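Local coordinates for protein beta-galacturonidase (Eisenbergiella tayi, PDB 6NCW) that probably hydrolyses beta-galacturonides, and perhaps beta-glucuronides, as a glycoside hydrolase of family 2, at residues T13-L16 with S17-L20; H91-A94 with Y95-F98; C353-C356 with I357-M360. All coordinates share one frame; numbering follows the deposited sequence.

Overall arrangement
Interaction 2 (91-98) and interaction 3 (353-360) are buried and touch: E359 of the helix takes hydrogen bonds from H91 and T96 of the loop, and the centres lie about 9 Å apart. They thus join the N-terminal beta-sandwich to the TIM barrel. Interaction 1 (13-20) is partly buried, beside a second subunit, with its centre about 18 Å from that of interaction 2 and about 26 Å from that of interaction 3. Interactions 1 and 2 both link the same two sheets of the sandwich. Chemistry follows place: a carboxylate gripped by two serine hydroxyls at the turn, stacked rings and an asparagine-threonine hydrogen bond in the loop, and backbone bonds with one salt bridge on the helix.

Interaction 1 (T13-L16 with S17-L20); sequences TAEL and SSAL
E15 reaches forward along the chain and sets a single carboxylate oxygen, OE2, between the hydroxyls of S17 and S18. Both serines donate to it: S17 OG lies 2.6 Å from E15 OE2, and S18 OG lies 2.8 Å from the same E15 OE2. The two approaches differ. S17 comes in on the anti lone pair, the one turned away from the other carboxylate oxygen, whereas S18 meets OE2 from above the carboxylate plane, 43° out of it. The glutamate arrives there because its CG stands opposite the backbone N (chi1 -161°) and the chain then runs straight on, its CG passing 3.2 Å from S17 OG. On the serine side, S18 OG is turned beside its own backbone N (chi1 -63°), which carries it over the carboxylate. A water ties the backbone beneath: it donates to E15 O at 2.8 Å and to S17 O at 2.7 Å. L16 turns its side chain away from the serines, against V142 and L144.

The second carboxylate oxygen, OE1, is held by the N-terminal amine of M1, and S17 OG also bonds to V142 N. S18 and A19 both face V39 in a G1 beta bulge, S18 having positive phi and psi. The turn carries the chain from strand 12-15, an outer strand of the four-stranded antiparallel sheet, into strand 19-26 of the six-stranded one, and so bridges the two sheets of the N-terminal sandwich; S18 packs there on M1 of the second subunit.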
loop_
_atom_site.group_PDB
_atom_site.type_symbol
_atom_site.label_atom_id
_atom_site.label_comp_id
_atom_site.label_asym_id
_atom_site.label_seq_id
_atom_site.Cartn_x
_atom_site.Cartn_y
_atom_site.Cartn_z
ATOM N N THR A 13 -48.483 -7.555 -2.596
ATOM C CA THR A 13 -47.284 -7.035 -1.959
ATOM C C THR A 13 -46.483 -6.235 -2.975
ATOM O O THR A 13 -46.573 -6.466 -4.182
ATOM C CB THR A 13 -46.379 -8.155 -1.382
ATOM O OG1 THR A 13 -45.702 -8.821 -2.452
ATOM C CG2 THR A 13 -47.186 -9.176 -0.615
ATOM N N ALA A 14 -45.677 -5.305 -2.471
ATOM C CA ALA A 14 -44.799 -4.511 -3.324
ATOM C C ALA A 14 -43.605 -4.040 -2.503
ATOM O O ALA A 14 -43.766 -3.607 -1.360
ATOM C CB ALA A 14 -45.546 -3.310 -3.920
ATOM N N GLU A 15 -42.414 -4.104 -3.091
ATOM C CA GLU A 15 -41.206 -3.686 -2.383
ATOM C C GLU A 15 -41.112 -2.165 -2.377
ATOM O O GLU A 15 -41.103 -1.528 -3.435
ATOM C CB GLU A 15 -39.947 -4.304 -3.018
ATOM C CG GLU A 15 -38.752 -4.290 -2.058
ATOM C CD GLU A 15 -37.417 -4.778 -2.648
ATOM O OE1 GLU A 15 -37.413 -5.602 -3.588
ATOM O OE2 GLU A 15 -36.351 -4.334 -2.138
ATOM N N LEU A 16 -41.049 -1.572 -1.186
ATOM C CA LEU A 16 -40.758 -0.151 -1.066
ATOM C C LEU A 16 -39.261 0.163 -1.061
ATOM O O LEU A 16 -38.877 1.333 -1.248
ATOM C CB LEU A 16 -41.401 0.394 0.204
ATOM C CG LEU A 16 -42.938 0.349 0.140
ATOM C CD1 LEU A 16 -43.506 1.178 1.265
ATOM C CD2 LEU A 16 -43.416 0.858 -1.206
ATOM N N SER A 17 -38.413 -0.828 -0.808
ATOM C CA SER A 17 -36.970 -0.643 -0.886
ATOM C C SER A 17 -36.518 -0.876 -2.327
ATOM O O SER A 17 -37.342 -0.917 -3.248
ATOM C CB SER A 17 -36.256 -1.575 0.085
ATOM O OG SER A 17 -36.774 -2.883 -0.021
ATOM N N SER A 18 -35.216 -1.095 -2.522
ATOM C CA SER A 18 -34.604 -1.079 -3.849
ATOM C C SER A 18 -34.991 0.203 -4.588
ATOM O O SER A 18 -35.418 0.181 -5.735
ATOM C CB SER A 18 -34.983 -2.320 -4.664
ATOM O OG SER A 18 -34.505 -3.520 -4.067
ATOM N N ALA A 19 -34.806 1.335 -3.919
ATOM C CA ALA A 19 -35.303 2.613 -4.409
ATOM C C ALA A 19 -34.575 3.720 -3.668
ATOM O O ALA A 19 -33.936 3.487 -2.641
ATOM C CB ALA A 19 -36.828 2.743 -4.212
ATOM N N LEU A 20 -34.690 4.936 -4.191
ATOM C CA LEU A 20 -34.216 6.116 -3.488
ATOM C C LEU A 20 -35.345 6.671 -2.621
ATOM O O LEU A 20 -36.474 6.833 -3.096
ATOM C CB LEU A 20 -33.717 7.170 -4.485
ATOM C CG LEU A 20 -32.655 6.735 -5.504
ATOM C CD1 LEU A 20 -32.133 7.924 -6.285
ATOM C CD2 LEU A 20 -31.497 6.012 -4.812
HETATM O O HOH W 1 -39.201 -0.408 -5.168
#

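Interaction 2 (H91-A94 with Y95-F98); sequences HYNA and YTPF
H91 and F98 lay their rings over each other as an offset stack, centroids 4.0 Å apart and planes only 10° from parallel. The offset puts H91 CB over the middle of the phenyl face, 3.4 Å from the centroid of the F98 ring, a CH-pi contact almost on the ring normal. One carbon pair, H91 CG and F98 CD1, is modelled too close to be real, so the exact spacing of the rings is doubtful. In the imidazole plane, T96 OG1 lies at the edge of the H91 ring, 3.8 Å from H91 CE1; a water occupies the edge of the F98 ring. Y95 receives A94 CB over the centre of one face, 3.8 Å from the centroid of the Y95 ring. Its ring also stacks with Y313 and meets H335 edge-to-face.

The polar link is N93 ND2 to T96 OG1, long at 3.3 Å but straight (169°), with the hydroxyl close to the amide plane. T96 OG1 is turned between its own backbone N and carbonyl carbon (chi1 46°), facing back across the loop. Stronger partners lie outside: E359 OE2 is bonded by both T96 OG1 and H91 NE2, and N93 OD1 bonds to H335 ND1. The carboxylate therefore probably fixes the rotation of the imidazole.

The side chain of Y95 is about 8 Å from that of H312, which binds galacturonate in a structure of this protein, so the loop lies near the binding site and probably helps to shape its surroundings. It leaves strand 86-92, at the rim of the six-stranded sheet, and enters strand 98-105 of the four-stranded one. F98 packs on F72 and on A79 and V81 of strand 78-83, while N93, T96 and P97 rest on helix 349-364.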
loop_
_atom_site.group_PDB
_atom_site.type_symbol
_atom_site.label_atom_id
_atom_site.label_comp_id
_atom_site.label_asym_id
_atom_site.label_seq_id
_atom_site.Cartn_x
_atom_site.Cartn_y
_atom_site.Cartn_z
ATOM N N HIS A 91 -39.133 0.023 16.913
ATOM C CA HIS A 91 -38.350 -1.206 16.961
ATOM C C HIS A 91 -36.946 -0.924 17.469
ATOM O O HIS A 91 -36.407 0.169 17.280
ATOM C CB HIS A 91 -38.274 -1.866 15.583
ATOM C CG HIS A 91 -37.634 -3.221 15.591
ATOM N ND1 HIS A 91 -36.348 -3.443 15.134
ATOM C CD2 HIS A 91 -38.114 -4.431 15.968
ATOM C CE1 HIS A 91 -36.070 -4.733 15.230
ATOM N NE2 HIS A 91 -37.122 -5.354 15.738
ATOM N N TYR A 92 -36.372 -1.924 18.129
ATOM C CA TYR A 92 -34.975 -1.926 18.529
ATOM C C TYR A 92 -34.339 -3.218 18.038
ATOM O O TYR A 92 -34.964 -4.289 18.109
ATOM C CB TYR A 92 -34.792 -1.816 20.054
ATOM C CG TYR A 92 -33.341 -1.893 20.472
ATOM C CD1 TYR A 92 -32.570 -0.745 20.536
ATOM C CD2 TYR A 92 -32.726 -3.124 20.768
ATOM C CE1 TYR A 92 -31.222 -0.797 20.902
ATOM C CE2 TYR A 92 -31.367 -3.191 21.131
ATOM C CZ TYR A 92 -30.622 -2.021 21.193
ATOM O OH TYR A 92 -29.275 -2.033 21.556
ATOM N N ASN A 93 -33.094 -3.087 17.539
ATOM C CA ASN A 93 -32.182 -4.134 17.061
ATOM C C ASN A 93 -32.118 -4.112 15.541
ATOM O O ASN A 93 -33.135 -4.284 14.861
ATOM C CB ASN A 93 -32.558 -5.538 17.538
ATOM C CG ASN A 93 -31.404 -6.535 17.399
ATOM O OD1 ASN A 93 -30.273 -6.258 17.812
ATOM N ND2 ASN A 93 -31.688 -7.695 16.829
ATOM N N ALA A 94 -30.913 -3.919 15.006
ATOM C CA ALA A 94 -30.735 -3.697 13.577
ATOM C C ALA A 94 -30.990 -4.947 12.751
ATOM O O ALA A 94 -31.171 -4.848 11.533
ATOM C CB ALA A 94 -29.309 -3.200 13.300
ATOM N N TYR A 95 -30.988 -6.117 13.373
ATOM C CA TYR A 95 -30.687 -7.334 12.651
ATOM C C TYR A 95 -31.850 -8.307 12.556
ATOM O O TYR A 95 -31.680 -9.379 11.970
ATOM C CB TYR A 95 -29.472 -8.024 13.300
ATOM C CG TYR A 95 -28.261 -7.138 13.470
ATOM C CD1 TYR A 95 -27.497 -6.748 12.371
ATOM C CD2 TYR A 95 -27.857 -6.708 14.741
ATOM C CE1 TYR A 95 -26.346 -5.949 12.528
ATOM C CE2 TYR A 95 -26.723 -5.921 14.912
ATOM C CZ TYR A 95 -25.977 -5.537 13.806
ATOM O OH TYR A 95 -24.862 -4.749 13.986
ATOM N N THR A 96 -33.025 -7.963 13.104
ATOM C CA THR A 96 -34.204 -8.805 13.050
ATOM C C THR A 96 -35.375 -8.036 12.429
ATOM O O THR A 96 -35.484 -6.815 12.593
ATOM C CB THR A 96 -34.594 -9.306 14.447
ATOM O OG1 THR A 96 -34.559 -8.221 15.386
ATOM C CG2 THR A 96 -33.632 -10.416 14.911
ATOM N N PRO A 97 -36.243 -8.717 11.691
ATOM C CA PRO A 97 -37.349 -8.027 11.016
ATOM C C PRO A 97 -38.492 -7.733 11.977
ATOM O O PRO A 97 -38.617 -8.334 13.048
ATOM C CB PRO A 97 -37.784 -9.021 9.930
ATOM C CG PRO A 97 -37.382 -10.358 10.455
ATOM C CD PRO A 97 -36.219 -10.164 11.408
ATOM N N PHE A 98 -39.302 -6.755 11.592
ATOM C CA PHE A 98 -40.488 -6.372 12.357
ATOM C C PHE A 98 -41.523 -5.850 11.373
ATOM O O PHE A 98 -41.221 -5.628 10.197
ATOM C CB PHE A 98 -40.174 -5.324 13.448
ATOM C CG PHE A 98 -39.666 -3.973 12.913
ATOM C CD1 PHE A 98 -38.334 -3.803 12.549
ATOM C CD2 PHE A 98 -40.520 -2.882 12.810
ATOM C CE1 PHE A 98 -37.863 -2.571 12.091
ATOM C CE2 PHE A 98 -40.068 -1.650 12.349
ATOM C CZ PHE A 98 -38.729 -1.490 11.988
HETATM O O HOH W 2 -34.557 -4.015 12.396
#

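Interaction 3 (C353-C356 with I357-M360); sequences CGDC and IREM
D355 and R358 form a salt bridge one turn apart on the same helix: R358 NH2 donates to D355 OD1 at 2.7 Å, with an N-H...O angle of 169°. The oxygen lies exactly in the guanidinium plane but is itself met from above the carboxylate plane, the two groups standing 72° apart. A water closes the other path between them, accepting from R358 NE at 3.1 Å and donating to D355 OD1 at 3.2 Å, so that one carboxylate oxygen takes both bonds. The arginine chain bends at chi3 (-72°), folding the guanidinium back over the helix; G354 O sits 3.3 Å above its plane, over the centre, at a residue that has no side chain.

Backbone bonds of the alpha-helix run beneath. I357 N donates to C353 O and M360 N to C356 O, both at 2.8 Å, and the bonds from R358 N to G354 O and from E359 N to D355 O complete the regular i to i+4 pattern. The segment is the middle of helix 349-364, which connects the parallel strands 329-333 and 370-374 of the TIM barrel as a beta-alpha-beta unit.

Packing is mainly to the surroundings: I357 lies against L396 and I397, and beside Q393, of helix 384-400, while C356 and M360 touch P314. E359 lays its CG 3.3 Å from D355 O on its way outward, its carboxylate going on to the sandwich loop at T96 and H91.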
loop_
_atom_site.group_PDB
_atom_site.type_symbol
_atom_site.label_atom_id
_atom_site.label_comp_id
_atom_site.label_asym_id
_atom_site.label_seq_id
_atom_site.Cartn_x
_atom_site.Cartn_y
_atom_site.Cartn_z
ATOM N N CYS A 353 -32.842 -8.942 24.447
ATOM C CA CYS A 353 -32.401 -10.279 24.065
ATOM C C CYS A 353 -33.588 -11.161 23.732
ATOM O O CYS A 353 -33.636 -11.782 22.660
ATOM C CB CYS A 353 -31.580 -10.907 25.191
ATOM S SG CYS A 353 -29.893 -10.356 25.272
ATOM N N GLY A 354 -34.562 -11.220 24.648
ATOM C CA GLY A 354 -35.786 -11.955 24.377
ATOM C C GLY A 354 -36.449 -11.550 23.076
ATOM O O GLY A 354 -36.875 -12.405 22.296
ATOM N N ASP A 355 -36.545 -10.239 22.819
ATOM C CA ASP A 355 -37.135 -9.775 21.562
ATOM C C ASP A 355 -36.335 -10.259 20.351
ATOM O O ASP A 355 -36.908 -10.708 19.350
ATOM C CB ASP A 355 -37.234 -8.250 21.556
ATOM C CG ASP A 355 -38.330 -7.723 22.479
ATOM O OD1 ASP A 355 -39.218 -8.503 22.872
ATOM O OD2 ASP A 355 -38.302 -6.516 22.799
ATOM N N CYS A 356 -35.006 -10.141 20.410
ATOM C CA CYS A 356 -34.176 -10.596 19.298
ATOM C C CYS A 356 -34.356 -12.091 19.063
ATOM O O CYS A 356 -34.550 -12.534 17.928
ATOM C CB CYS A 356 -32.704 -10.261 19.560
ATOM S SG CYS A 356 -31.533 -10.799 18.237
ATOM N N ILE A 357 -34.303 -12.882 20.131
ATOM C CA ILE A 357 -34.468 -14.325 19.986
ATOM C C ILE A 357 -35.842 -14.661 19.398
ATOM O O ILE A 357 -35.960 -15.468 18.468
ATOM C CB ILE A 357 -34.249 -15.009 21.341
ATOM C CG1 ILE A 357 -32.789 -14.811 21.790
ATOM C CG2 ILE A 357 -34.650 -16.501 21.267
ATOM C CD1 ILE A 357 -32.462 -15.602 23.039
ATOM N N ARG A 358 -36.906 -14.065 19.946
ATOM C CA ARG A 358 -38.250 -14.356 19.440
ATOM C C ARG A 358 -38.354 -14.048 17.954
ATOM O O ARG A 358 -38.832 -14.877 17.167
ATOM C CB ARG A 358 -39.292 -13.560 20.217
ATOM C CG ARG A 358 -39.691 -14.197 21.533
ATOM C CD ARG A 358 -40.797 -13.391 22.209
ATOM N NE ARG A 358 -40.278 -12.132 22.732
ATOM C CZ ARG A 358 -39.805 -11.982 23.968
ATOM N NH1 ARG A 358 -39.803 -13.011 24.814
ATOM N NH2 ARG A 358 -39.341 -10.802 24.359
ATOM N N GLU A 359 -37.894 -12.861 17.548
ATOM C CA GLU A 359 -38.015 -12.459 16.153
ATOM C C GLU A 359 -37.134 -13.307 15.247
ATOM O O GLU A 359 -37.562 -13.696 14.151
ATOM C CB GLU A 359 -37.685 -10.979 16.021
ATOM C CG GLU A 359 -38.751 -10.081 16.667
ATOM C CD GLU A 359 -38.338 -8.614 16.653
ATOM O OE1 GLU A 359 -39.204 -7.743 16.835
ATOM O OE2 GLU A 359 -37.138 -8.331 16.448
ATOM N N MET A 360 -35.917 -13.632 15.711
ATOM C CA MET A 360 -34.984 -14.436 14.928
ATOM C C MET A 360 -35.552 -15.823 14.635
ATOM O O MET A 360 -35.580 -16.260 13.481
ATOM C CB MET A 360 -33.649 -14.522 15.677
ATOM C CG MET A 360 -32.717 -15.648 15.303
ATOM S SD MET A 360 -31.199 -15.625 16.334
ATOM C CE MET A 360 -31.700 -16.411 17.868
HETATM O O HOH W 3 -40.999 -10.001 20.668
#